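Local structure of biliverdin reductase (Synechocystis sp., 5B3T) at residues P106-T110 with Y111-K115; Q141-R144 with Q145-K149; M162-N165 with P166-R170; V306-E309 with A310-A314. The protein reduces biliverdin with NAD(P)H in heme degradation, as a Rossmann-fold member of the Gfo/Idh/MocA family. All blocks are in the same frame, centred on the assembly; numbering follows the deposited sequence.

Contact 1 of 4, residues P106-T110 with Y111-K115; sequences PLALT and YAMGK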
loop_
_atom_site.group_PDB
_atom_site.type_symbol
_atom_site.label_atom_id
_atom_site.label_comp_id
_atom_site.label_asym_id
_atom_site.label_seq_id
_atom_site.Cartn_x
_atom_site.Cartn_y
_atom_site.Cartn_z
ATOM N N PRO A 106 -2.993 -2.362 -2.170
ATOM C CA PRO A 106 -3.082 -2.746 -3.586
ATOM C C PRO A 106 -4.218 -2.141 -4.402
ATOM O O PRO A 106 -5.268 -1.771 -3.873
ATOM C CB PRO A 106 -3.269 -4.259 -3.507
ATOM C CG PRO A 106 -4.064 -4.443 -2.267
ATOM C CD PRO A 106 -3.547 -3.411 -1.296
ATOM N N LEU A 107 -3.988 -2.072 -5.715
ATOM C CA LEU A 107 -5.016 -1.640 -6.653
ATOM C C LEU A 107 -5.901 -2.804 -7.085
ATOM O O LEU A 107 -7.126 -2.658 -7.166
ATOM C CB LEU A 107 -4.360 -0.980 -7.870
ATOM C CG LEU A 107 -5.165 -0.802 -9.162
ATOM C CD1 LEU A 107 -6.373 0.093 -8.937
ATOM C CD2 LEU A 107 -4.267 -0.230 -10.254
ATOM N N ALA A 108 -5.304 -3.962 -7.360
ATOM C CA ALA A 108 -6.046 -5.125 -7.839
ATOM C C ALA A 108 -5.155 -6.354 -7.696
ATOM O O ALA A 108 -3.989 -6.261 -7.298
ATOM C CB ALA A 108 -6.504 -4.936 -9.287
ATOM N N LEU A 109 -5.718 -7.515 -8.036
ATOM C CA LEU A 109 -4.990 -8.774 -7.917
ATOM C C LEU A 109 -4.078 -9.033 -9.111
ATOM O O LEU A 109 -3.072 -9.738 -8.971
ATOM C CB LEU A 109 -5.976 -9.934 -7.756
ATOM C CG LEU A 109 -6.765 -9.991 -6.446
ATOM C CD1 LEU A 109 -7.933 -10.961 -6.565
ATOM C CD2 LEU A 109 -5.847 -10.390 -5.303
ATOM N N THR A 110 -4.414 -8.500 -10.285
ATOM C CA THR A 110 -3.620 -8.712 -11.487
ATOM C C THR A 110 -3.501 -7.403 -12.252
ATOM O O THR A 110 -4.338 -6.508 -12.114
ATOM C CB THR A 110 -4.230 -9.779 -12.414
ATOM O OG1 THR A 110 -5.437 -9.275 -12.997
ATOM C CG2 THR A 110 -4.539 -11.060 -11.653
ATOM N N TYR A 111 -2.447 -7.309 -13.068
ATOM C CA TYR A 111 -2.265 -6.149 -13.936
ATOM C C TYR A 111 -3.477 -5.936 -14.833
ATOM O O TYR A 111 -3.904 -4.796 -15.055
ATOM C CB TYR A 111 -0.995 -6.330 -14.773
ATOM C CG TYR A 111 -0.601 -5.136 -15.612
ATOM C CD1 TYR A 111 0.148 -4.100 -15.071
ATOM C CD2 TYR A 111 -0.959 -5.055 -16.953
ATOM C CE1 TYR A 111 0.519 -3.009 -15.838
ATOM C CE2 TYR A 111 -0.590 -3.969 -17.728
ATOM C CZ TYR A 111 0.146 -2.949 -17.166
ATOM O OH TYR A 111 0.511 -1.869 -17.935
ATOM N N ALA A 112 -4.052 -7.025 -15.349
ATOM C CA ALA A 112 -5.213 -6.916 -16.228
ATOM C C ALA A 112 -6.395 -6.269 -15.515
ATOM O O ALA A 112 -7.086 -5.421 -16.090
ATOM C CB ALA A 112 -5.599 -8.296 -16.760
ATOM N N MET A 113 -6.646 -6.660 -14.263
ATOM C CA MET A 113 -7.721 -6.028 -13.506
ATOM C C MET A 113 -7.411 -4.562 -13.234
ATOM O O MET A 113 -8.297 -3.704 -13.338
ATOM C CB MET A 113 -7.960 -6.783 -12.200
ATOM C CG MET A 113 -9.102 -6.225 -11.367
ATOM S SD MET A 113 -10.687 -6.289 -12.226
ATOM C CE MET A 113 -11.823 -6.084 -10.855
ATOM N N GLY A 114 -6.157 -4.252 -12.897
ATOM C CA GLY A 114 -5.782 -2.862 -12.691
ATOM C C GLY A 114 -5.989 -2.015 -13.930
ATOM O O GLY A 114 -6.421 -0.863 -13.841
ATOM N N LYS A 115 -5.693 -2.576 -15.104
ATOM C CA LYS A 115 -5.935 -1.853 -16.349
ATOM C C LYS A 115 -7.426 -1.753 -16.645
ATOM O O LYS A 115 -7.896 -0.724 -17.143
ATOM C CB LYS A 115 -5.201 -2.538 -17.499
ATOM C CG LYS A 115 -3.694 -2.561 -17.336
ATOM C CD LYS A 115 -3.098 -1.171 -17.473
ATOM C CE LYS A 115 -3.136 -0.709 -18.920
ATOM N NZ LYS A 115 -2.678 0.697 -19.067
#

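Contact 2 of 4, residues Q141-R144 with Q145-K149; sequences QAIR and QNLGK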
loop_
_atom_site.group_PDB
_atom_site.type_symbol
_atom_site.label_atom_id
_atom_site.label_comp_id
_atom_site.label_asym_id
_atom_site.label_seq_id
_atom_site.Cartn_x
_atom_site.Cartn_y
_atom_site.Cartn_z
ATOM N N GLN A 141 9.651 8.691 1.430
ATOM C CA GLN A 141 9.973 10.066 1.066
ATOM C C GLN A 141 11.377 10.441 1.521
ATOM O O GLN A 141 12.079 11.187 0.830
ATOM C CB GLN A 141 8.938 11.025 1.655
ATOM C CG GLN A 141 7.535 10.856 1.086
ATOM C CD GLN A 141 7.460 11.090 -0.419
ATOM O OE1 GLN A 141 8.353 11.691 -1.019
ATOM N NE2 GLN A 141 6.382 10.617 -1.033
ATOM N N ALA A 142 11.805 9.930 2.678
ATOM C CA ALA A 142 13.169 10.177 3.134
ATOM C C ALA A 142 14.189 9.560 2.182
ATOM O O ALA A 142 15.240 10.156 1.915
ATOM C CB ALA A 142 13.355 9.636 4.551
ATOM N N ILE A 143 13.899 8.365 1.663
ATOM C CA ILE A 143 14.782 7.746 0.674
ATOM C C ILE A 143 14.834 8.596 -0.589
ATOM O O ILE A 143 15.910 8.876 -1.129
ATOM C CB ILE A 143 14.326 6.308 0.364
ATOM C CG1 ILE A 143 14.442 5.422 1.604
ATOM C CG2 ILE A 143 15.136 5.728 -0.784
ATOM C CD1 ILE A 143 14.096 3.972 1.349
ATOM N N ARG A 144 13.664 9.011 -1.083
ATOM C CA ARG A 144 13.607 9.862 -2.268
ATOM C C ARG A 144 14.423 11.134 -2.078
ATOM O O ARG A 144 15.166 11.546 -2.976
ATOM C CB ARG A 144 12.152 10.208 -2.590
ATOM C CG ARG A 144 11.536 9.395 -3.715
ATOM C CD ARG A 144 11.652 10.128 -5.042
ATOM N NE ARG A 144 10.894 9.466 -6.097
ATOM C CZ ARG A 144 11.410 8.589 -6.954
ATOM N NH1 ARG A 144 12.695 8.266 -6.881
ATOM N NH2 ARG A 144 10.642 8.037 -7.881
ATOM N N GLN A 145 14.307 11.763 -0.907
ATOM C CA GLN A 145 14.993 13.023 -0.646
ATOM C C GLN A 145 16.504 12.871 -0.520
ATOM O O GLN A 145 17.206 13.887 -0.513
ATOM C CB GLN A 145 14.439 13.662 0.628
ATOM C CG GLN A 145 13.118 14.392 0.437
ATOM C CD GLN A 145 12.448 14.729 1.755
ATOM O OE1 GLN A 145 13.114 14.922 2.773
ATOM N NE2 GLN A 145 11.122 14.809 1.742
ATOM N N ASN A 146 17.022 11.645 -0.420
ATOM C CA ASN A 146 18.441 11.444 -0.168
ATOM C C ASN A 146 19.125 10.497 -1.145
ATOM O O ASN A 146 20.346 10.329 -1.056
ATOM C CB ASN A 146 18.658 10.931 1.264
ATOM C CG ASN A 146 18.379 11.993 2.313
ATOM O OD1 ASN A 146 19.210 12.866 2.565
ATOM N ND2 ASN A 146 17.204 11.924 2.927
ATOM N N LEU A 147 18.386 9.876 -2.070
ATOM C CA LEU A 147 19.018 9.005 -3.057
ATOM C C LEU A 147 20.020 9.761 -3.917
ATOM O O LEU A 147 21.045 9.197 -4.318
ATOM C CB LEU A 147 17.957 8.347 -3.940
ATOM C CG LEU A 147 17.492 6.957 -3.500
ATOM C CD1 LEU A 147 16.381 6.448 -4.403
ATOM C CD2 LEU A 147 18.662 5.987 -3.495
ATOM N N GLY A 148 19.752 11.037 -4.204
ATOM C CA GLY A 148 20.672 11.827 -5.002
ATOM C C GLY A 148 22.037 12.010 -4.370
ATOM O O GLY A 148 22.973 12.441 -5.052
ATOM N N LYS A 149 22.177 11.680 -3.087
ATOM C CA LYS A 149 23.426 11.878 -2.366
ATOM C C LYS A 149 24.391 10.700 -2.469
ATOM O O LYS A 149 25.578 10.874 -2.178
ATOM C CB LYS A 149 23.148 12.153 -0.883
ATOM C CG LYS A 149 22.388 13.440 -0.592
ATOM C CD LYS A 149 22.217 13.625 0.912
ATOM C CE LYS A 149 21.637 14.986 1.268
ATOM N NZ LYS A 149 20.337 15.241 0.591
HETATM O O HOH W 1 17.540 12.801 -3.983
#

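Contact 3 of 4, residues M162-N165 with P166-R170; sequences MGQN and PAPQR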
loop_
_atom_site.group_PDB
_atom_site.type_symbol
_atom_site.label_atom_id
_atom_site.label_comp_id
_atom_site.label_asym_id
_atom_site.label_seq_id
_atom_site.Cartn_x
_atom_site.Cartn_y
_atom_site.Cartn_z
ATOM N N MET A 162 8.493 -10.498 10.872
ATOM C CA MET A 162 7.616 -10.217 12.007
ATOM C C MET A 162 7.207 -11.534 12.661
ATOM O O MET A 162 6.303 -12.219 12.179
ATOM C CB MET A 162 6.395 -9.417 11.556
ATOM C CG MET A 162 5.302 -9.290 12.603
ATOM S SD MET A 162 5.914 -8.588 14.144
ATOM C CE MET A 162 6.570 -7.024 13.566
ATOM N N GLY A 163 7.866 -11.882 13.762
ATOM C CA GLY A 163 7.481 -13.073 14.497
ATOM C C GLY A 163 6.121 -12.896 15.149
ATOM O O GLY A 163 5.802 -11.840 15.697
ATOM N N GLN A 164 5.304 -13.945 15.076
ATOM C CA GLN A 164 3.960 -13.908 15.647
ATOM C C GLN A 164 3.570 -15.317 16.063
ATOM O O GLN A 164 3.468 -16.209 15.216
ATOM C CB GLN A 164 2.950 -13.340 14.647
ATOM C CG GLN A 164 1.504 -13.383 15.125
ATOM C CD GLN A 164 1.294 -12.633 16.425
ATOM O OE1 GLN A 164 1.721 -11.488 16.571
ATOM N NE2 GLN A 164 0.629 -13.276 17.380
ATOM N N ASN A 165 3.349 -15.507 17.359
ATOM C CA ASN A 165 3.018 -16.816 17.911
ATOM C C ASN A 165 2.041 -16.634 19.074
ATOM O O ASN A 165 2.370 -15.983 20.063
ATOM C CB ASN A 165 4.291 -17.538 18.366
ATOM C CG ASN A 165 4.059 -19.004 18.685
ATOM O OD1 ASN A 165 3.015 -19.565 18.366
ATOM N ND2 ASN A 165 5.046 -19.635 19.313
ATOM N N PRO A 166 0.830 -17.201 18.955
ATOM C CA PRO A 166 0.372 -18.021 17.831
ATOM C C PRO A 166 -0.092 -17.203 16.628
ATOM O O PRO A 166 -0.509 -16.055 16.774
ATOM C CB PRO A 166 -0.797 -18.798 18.434
ATOM C CG PRO A 166 -1.378 -17.842 19.415
ATOM C CD PRO A 166 -0.205 -17.090 20.001
ATOM N N ALA A 167 -0.007 -17.798 15.448
ATOM C CA ALA A 167 -0.534 -17.151 14.260
ATOM C C ALA A 167 -2.053 -17.060 14.367
ATOM O O ALA A 167 -2.707 -18.060 14.688
ATOM C CB ALA A 167 -0.134 -17.918 13.004
ATOM N N PRO A 168 -2.645 -15.900 14.111
ATOM C CA PRO A 168 -4.091 -15.751 14.282
ATOM C C PRO A 168 -4.869 -16.398 13.147
ATOM O O PRO A 168 -4.336 -16.714 12.082
ATOM C CB PRO A 168 -4.282 -14.231 14.281
ATOM C CG PRO A 168 -3.193 -13.745 13.366
ATOM C CD PRO A 168 -2.016 -14.669 13.599
ATOM N N GLN A 169 -6.159 -16.592 13.400
ATOM C CA GLN A 169 -7.081 -17.046 12.364
ATOM C C GLN A 169 -7.857 -15.843 11.829
ATOM O O GLN A 169 -9.063 -15.689 12.031
ATOM C CB GLN A 169 -8.011 -18.126 12.910
ATOM C CG GLN A 169 -8.424 -19.149 11.863
ATOM C CD GLN A 169 -9.777 -19.776 12.143
ATOM O OE1 GLN A 169 -10.622 -19.187 12.818
ATOM N NE2 GLN A 169 -9.990 -20.978 11.619
ATOM N N ARG A 170 -7.119 -14.972 11.141
ATOM C CA ARG A 170 -7.682 -13.768 10.547
ATOM C C ARG A 170 -7.147 -13.619 9.127
ATOM O O ARG A 170 -6.269 -14.367 8.686
ATOM C CB ARG A 170 -7.376 -12.528 11.398
ATOM C CG ARG A 170 -5.906 -12.158 11.464
ATOM C CD ARG A 170 -5.667 -11.000 12.423
ATOM N NE ARG A 170 -6.405 -9.801 12.039
ATOM C CZ ARG A 170 -6.016 -8.562 12.326
ATOM N NH1 ARG A 170 -4.890 -8.358 12.996
ATOM N NH2 ARG A 170 -6.751 -7.527 11.940
#

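Contact 4 of 4, residues V306-E309 with A310-A314; sequences VDLE and ASLYA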
loop_
_atom_site.group_PDB
_atom_site.type_symbol
_atom_site.label_atom_id
_atom_site.label_comp_id
_atom_site.label_asym_id
_atom_site.label_seq_id
_atom_site.Cartn_x
_atom_site.Cartn_y
_atom_site.Cartn_z
ATOM N N VAL A 306 0.283 12.625 -8.449
ATOM C CA VAL A 306 0.352 11.177 -8.588
ATOM C C VAL A 306 -0.532 10.735 -9.745
ATOM O O VAL A 306 -1.670 11.201 -9.896
ATOM C CB VAL A 306 -0.075 10.494 -7.278
ATOM C CG1 VAL A 306 -0.140 8.986 -7.455
ATOM C CG2 VAL A 306 0.875 10.865 -6.148
ATOM N N ASP A 307 -0.012 9.839 -10.577
ATOM C CA ASP A 307 -0.819 9.166 -11.581
ATOM C C ASP A 307 -0.802 7.668 -11.305
ATOM O O ASP A 307 0.036 7.160 -10.555
ATOM C CB ASP A 307 -0.332 9.477 -13.006
ATOM C CG ASP A 307 0.820 8.594 -13.448
ATOM O OD1 ASP A 307 1.756 8.360 -12.652
ATOM O OD2 ASP A 307 0.789 8.133 -14.608
ATOM N N LEU A 308 -1.746 6.961 -11.929
ATOM C CA LEU A 308 -1.939 5.543 -11.652
ATOM C C LEU A 308 -0.760 4.686 -12.100
ATOM O O LEU A 308 -0.663 3.526 -11.684
ATOM C CB LEU A 308 -3.218 5.056 -12.335
ATOM C CG LEU A 308 -3.873 3.794 -11.775
ATOM C CD1 LEU A 308 -4.329 4.025 -10.344
ATOM C CD2 LEU A 308 -5.037 3.368 -12.653
ATOM N N GLU A 309 0.142 5.231 -12.921
ATOM C CA GLU A 309 1.182 4.411 -13.535
ATOM C C GLU A 309 2.110 3.787 -12.502
ATOM O O GLU A 309 2.589 2.665 -12.702
ATOM C CB GLU A 309 1.985 5.245 -14.533
ATOM C CG GLU A 309 3.007 4.443 -15.310
ATOM C CD GLU A 309 2.435 3.147 -15.848
ATOM O OE1 GLU A 309 1.364 3.184 -16.495
ATOM O OE2 GLU A 309 3.051 2.086 -15.611
ATOM N N ALA A 310 2.378 4.486 -11.397
ATOM C CA ALA A 310 3.276 3.940 -10.384
ATOM C C ALA A 310 2.680 2.702 -9.725
ATOM O O ALA A 310 3.390 1.720 -9.478
ATOM C CB ALA A 310 3.598 5.003 -9.337
ATOM N N SER A 311 1.378 2.730 -9.429
ATOM C CA SER A 311 0.733 1.559 -8.844
ATOM C C SER A 311 0.545 0.451 -9.870
ATOM O O SER A 311 0.563 -0.733 -9.511
ATOM C CB SER A 311 -0.612 1.949 -8.233
ATOM O OG SER A 311 -0.432 2.849 -7.155
ATOM N N LEU A 312 0.361 0.809 -11.144
ATOM C CA LEU A 312 0.262 -0.208 -12.185
ATOM C C LEU A 312 1.578 -0.953 -12.354
ATOM O O LEU A 312 1.583 -2.170 -12.569
ATOM C CB LEU A 312 -0.165 0.419 -13.511
ATOM C CG LEU A 312 -1.651 0.724 -13.700
ATOM C CD1 LEU A 312 -1.869 1.462 -15.012
ATOM C CD2 LEU A 312 -2.469 -0.559 -13.658
ATOM N N TYR A 313 2.707 -0.245 -12.260
ATOM C CA TYR A 313 3.989 -0.925 -12.409
ATOM C C TYR A 313 4.284 -1.810 -11.206
ATOM O O TYR A 313 4.801 -2.922 -11.363
ATOM C CB TYR A 313 5.126 0.072 -12.617
ATOM C CG TYR A 313 6.423 -0.651 -12.889
ATOM C CD1 TYR A 313 6.536 -1.500 -13.981
ATOM C CD2 TYR A 313 7.516 -0.521 -12.042
ATOM C CE1 TYR A 313 7.702 -2.182 -14.238
ATOM C CE2 TYR A 313 8.695 -1.205 -12.292
ATOM C CZ TYR A 313 8.778 -2.034 -13.395
ATOM O OH TYR A 313 9.938 -2.721 -13.658
ATOM N N ALA A 314 3.978 -1.327 -9.999
ATOM C CA ALA A 314 4.114 -2.166 -8.813
ATOM C C ALA A 314 3.289 -3.438 -8.956
ATOM O O ALA A 314 3.718 -4.520 -8.538
ATOM C CB ALA A 314 3.693 -1.385 -7.568
HETATM O O HOH W 2 -0.086 5.361 -8.497
#

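Contact 1 of 4, residues P106-T110 with Y111-K115
T110 stands just before helix 111-124 and holds the first turn of that helix with two oxygens. Its side-chain OG1 accepts from the backbone N of M113 at 3.1 Å. The bond is close to straight, with an N-H...O angle of 164°. The first torsion of T110 explains it. OG1 lies between the backbone N and the carbonyl carbon (chi1 70°), and this turns the hydroxyl back over the start of the helix. The carbonyl oxygen of T110 takes the next amide. G114 N donates to T110 O at 3.0 Å.

M113 also reaches back to the loop. Its CB rests 3.6 Å from T110 OG1. M113 CG meets A108 CB at 3.6 Å. Beyond CG the M113 chain bends, and its end leads away from the loop. G114 offers bare backbone to the same loop. A108 CB lies 3.7 Å from G114 N, and L107 CD2 lies 3.9 Å from G114 CA. The amide of Y111 is bonded by D319 of helix 309-325, so a side chain of another helix takes a further amide of this first turn.

P106 follows a cis peptide bond, and its O bonds H87, a residue that binds NADP(+). The whole is an N-capped helix after strand 100-104 of the Rossmann domain. The Y105-P106 pair is consistent with the Glu-Lys-Pro motif of this family, with tyrosine in the lysine's place.

Contact 2 of 4, residues Q141-R144 with Q145-K149
N146 and A142 meet at the C-terminal end of helix 137-146, in the alpha/beta domain that follows the Rossmann fold. The side-chain bond comes first. N146 ND2 donates to A142 O at 2.8 Å, with an N-H...O angle of 165°. The oxygen lies in the plane of the N146 amide. CG stands beside the N146 backbone N (chi1 -70°), which folds the amide back along the helix. With an alanine at N146, A142 O would probably lose its side-chain donor, and the last turn part of its hold.

The backbone bonds change character at this end. Q145 N bonds Q141 O at 2.9 Å, the regular helical step. I143 O then takes two amides. N146 N bonds it at 3.1 Å, while the bond from L147 N is weak.

Apolar packing runs along the inner side. I143 and L147 lie side by side and point the same way, with I143 CG2 3.8 Å from L147 CG. F192 touches both, and F262 of strand 258-263 packs on I143. A water bridges the next step: it donates to R144 O at 2.9 Å and accepts from G148 N at 2.8 Å.

Contact 3 of 4, residues M162-N165 with P166-R170
Q164 folds back over the turn that follows strand 153-163 and bonds the backbone of P166. Q164 NE2 donates to P166 O at 3.1 Å. The bond is almost straight, at 175°. The oxygen lies in the plane of the Q164 amide, but the donor stands above the carbonyl plane of P166. CG is anti to the Q164 backbone N and the chain bends at chi2 (58°), which carries the amide round to that carbonyl. On the way, Q164 CG passes 4.0 Å from P168 CD, and the two side chains cross obliquely. A leucine in its place would probably leave P166 O without this donor and the turn freer to move. A167 is buried, and its N bonds E242.

The other side is open to solvent. N165 and P166 are both exposed. The cis peptide bond between them brings their CA atoms to 2.9 Å, so their closeness comes from the chain itself and not from packing. The N165 side chain makes no hydrogen bond across the contact. Its OD1 lies near P166 N, which has no hydrogen to offer.

P166 and P168 each lack a backbone N-H. Few backbone donors are therefore on offer, and side chains serve part of the loop on its way to R170, which binds NADP(+). Q164 gives to P166 O, and E242 accepts from A167 N.

Contact 4 of 4, residues V306-E309 with A310-A314
A water donates to D307 O at 2.7 Å and bonds S311 OG at 2.9 Å. It thus ties the loop to the N-terminal turn of helix 309-325. R191 is a further, weak partner of S311 OG. D307 also caps that turn, though weakly. D307 OD2 accepts from E309 N at 3.4 Å. A chi1 of 84° swings the D307 carboxylate toward the first amides, where OD2 can reach E309 N. The amides and dipole of the helix start would probably favour its negative charge.

The apolar side faces the Rossmann domain. L308 and L312 are one turn apart, with their CG atoms 4.3 Å from each other. L308 packs on L128 and V130 of strand 128-131, and both leucines touch Q118 of helix 111-124.

E309 lies on the exposed side. Its chain bends at chi2 and crosses L312 at about a right angle, with OE1 4.0 Å from L312 CD1. Y313 turns its ring away, and its OH bonds V199 N. The first backbone bonds of the helix are sound: Y313 N donates to E309 O at 2.9 Å, and L312 N meets L308 O at 3.0 Å.

In the fold
Contacts 1 and 4 are the starts of two helices that pack together. Their centres are 11 Å apart. L312 of contact 4 joins them: its CD2 lies 3.9 Å from L107 CD2, and its O lies 3.5 Å from Y111 CD1. Both contacts border Y105, an NADP(+)-binding residue, whose side chain is about 5 Å from that of L107 and about 4 Å from that of S311. Contact 2 lies away from the annotated sites, with its nearest atoms about 8 Å from contact 4. Contact 3 holds R170, which also binds NADP(+), yet its nearest atoms are about 14 Å from contact 1. No nucleotide is bound in this apo chain.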